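Local coordinates for protein DELTA1-pyrroline-2-carboxylate reductase (Thermococcus litoralis DSM 5473, PDB 6T3E) that probably catalyses the NADH-dependent reduction of delta1-pyrroline-2-carboxylate to L-proline, as a member of the ornithine cyclodeaminase/mu-crystallin family, at residues L27-R30 with S31-E34. Residues are numbered along the deposited sequence; the frame is centred on the assembly and turned at random.
Sequences LLSR and SDLE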
loop_
_atom_site.group_PDB
_atom_site.type_symbol
_atom_site.label_atom_id
_atom_site.label_comp_id
_atom_site.label_asym_id
_atom_site.label_seq_id
_atom_site.Cartn_x
_atom_site.Cartn_y
_atom_site.Cartn_z
ATOM N N LEU B 27 3.857 -19.429 0.199
ATOM C CA LEU B 27 3.335 -19.022 1.499
ATOM C C LEU B 27 4.361 -19.317 2.579
ATOM O O LEU B 27 4.921 -20.419 2.623
ATOM C CB LEU B 27 2.042 -19.758 1.836
ATOM C CG LEU B 27 0.806 -18.883 1.812
ATOM C CD1 LEU B 27 0.627 -18.383 0.394
ATOM C CD2 LEU B 27 -0.408 -19.657 2.302
ATOM N N LEU B 28 4.578 -18.347 3.461
ATOM C CA LEU B 28 5.517 -18.480 4.562
ATOM C C LEU B 28 4.798 -18.057 5.830
ATOM O O LEU B 28 4.414 -16.892 5.966
ATOM C CB LEU B 28 6.764 -17.629 4.324
ATOM C CG LEU B 28 7.732 -18.157 3.263
ATOM C CD1 LEU B 28 8.726 -17.067 2.820
ATOM C CD2 LEU B 28 8.466 -19.396 3.775
ATOM N N SER B 29 4.650 -18.989 6.761
ATOM C CA SER B 29 3.975 -18.776 8.028
ATOM C C SER B 29 4.986 -18.388 9.100
ATOM O O SER B 29 6.197 -18.506 8.912
ATOM C CB SER B 29 3.222 -20.044 8.420
ATOM O OG SER B 29 4.146 -21.050 8.790
ATOM N N ARG B 30 4.472 -17.897 10.233
ATOM C CA ARG B 30 5.358 -17.493 11.322
ATOM C C ARG B 30 6.278 -18.636 11.729
ATOM O O ARG B 30 7.487 -18.444 11.897
ATOM C CB ARG B 30 4.524 -17.008 12.519
ATOM C CG ARG B 30 5.311 -16.340 13.652
ATOM C CD ARG B 30 4.366 -15.788 14.732
ATOM N NE ARG B 30 4.873 -14.552 15.346
ATOM C CZ ARG B 30 5.847 -14.507 16.256
ATOM N NH1 ARG B 30 6.436 -15.627 16.667
ATOM N NH2 ARG B 30 6.236 -13.343 16.757
ATOM N N SER B 31 5.730 -19.848 11.813
ATOM C CA SER B 31 6.546 -21.021 12.096
ATOM C C SER B 31 7.610 -21.206 11.024
ATOM O O SER B 31 8.771 -21.494 11.335
ATOM C CB SER B 31 5.641 -22.253 12.204
ATOM O OG SER B 31 6.288 -23.447 11.803
ATOM N N ASP B 32 7.249 -20.975 9.760
ATOM C CA ASP B 32 8.235 -21.050 8.688
ATOM C C ASP B 32 9.339 -20.010 8.877
ATOM O O ASP B 32 10.530 -20.337 8.791
ATOM C CB ASP B 32 7.542 -20.873 7.329
ATOM C CG ASP B 32 6.608 -22.038 6.984
ATOM O OD1 ASP B 32 6.676 -23.085 7.671
ATOM O OD2 ASP B 32 5.800 -21.905 6.033
ATOM N N LEU B 33 8.969 -18.766 9.204
ATOM C CA LEU B 33 9.957 -17.689 9.254
ATOM C C LEU B 33 10.896 -17.821 10.449
ATOM O O LEU B 33 12.092 -17.533 10.334
ATOM C CB LEU B 33 9.262 -16.323 9.298
ATOM C CG LEU B 33 8.529 -15.763 8.070
ATOM C CD1 LEU B 33 9.490 -15.687 6.872
ATOM C CD2 LEU B 33 7.241 -16.495 7.711
ATOM N N GLU B 34 10.383 -18.243 11.605
ATOM C CA GLU B 34 11.219 -18.299 12.806
ATOM C C GLU B 34 12.398 -19.225 12.574
ATOM O O GLU B 34 13.507 -18.990 13.058
ATOM C CB GLU B 34 10.392 -18.778 14.003
ATOM C CG GLU B 34 9.912 -17.699 14.957
ATOM C CD GLU B 34 8.924 -18.240 15.979
ATOM O OE1 GLU B 34 7.740 -17.843 15.941
ATOM O OE2 GLU B 34 9.336 -19.069 16.814
#
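Ser29 and Asp32 form a capping box where strand 26-28 gives way to helix 30-36. Ser29 is the N-cap: its OG accepts from Asp32 N at 3.3 Å, and in return Ser29 N donates to Asp32 OD2 at 3.2 Å. This second bond is almost straight at the hydrogen (176°), yet the amide comes from above the carboxylate, well out of its plane. Ser29 OG lies between its own N and carbonyl carbon (chi1 71°), which folds the hydroxyl back over the first turn to meet the amide of Asp32. An alanine in place of Asp32 would probably leave Ser29 N without its acceptor and the turn into the helix less firmly fixed. The packed side belongs to the leucines. Helix 324-341 covers them, Ala338 meeting Leu28 and Ala334 meeting Leu33, and Phe129 and Ile130 of helix 128-146 also touch Leu33. Between the two leucines, Leu33 CD2 turns toward Leu28 CB at 3.6 Å, though its exact place is less sure, while Leu28 CD2 reaches Asp32 CB at 4.0 Å. The solvent side is looser and polar, with Ser29, Ser31 and Glu34 exposed. Arg30 and Glu34 lie one helical turn apart, joined in the backbone by Glu34 N to Arg30 O at 2.9 Å. Their side chains, both touching Phe129, form a salt bridge, Arg30 NH1 to Glu34 OE1 at 2.7 Å, with OE1 at the guanidinium edge although the two planes stand 77° apart. Arg30 NE also has a long, weak ion pair with Glu126. The capping carboxylate would probably interact favourably with the partial positive charge at the helix N-terminus, whereas the Arg30-Glu34 pair probably offsets much of its own charge.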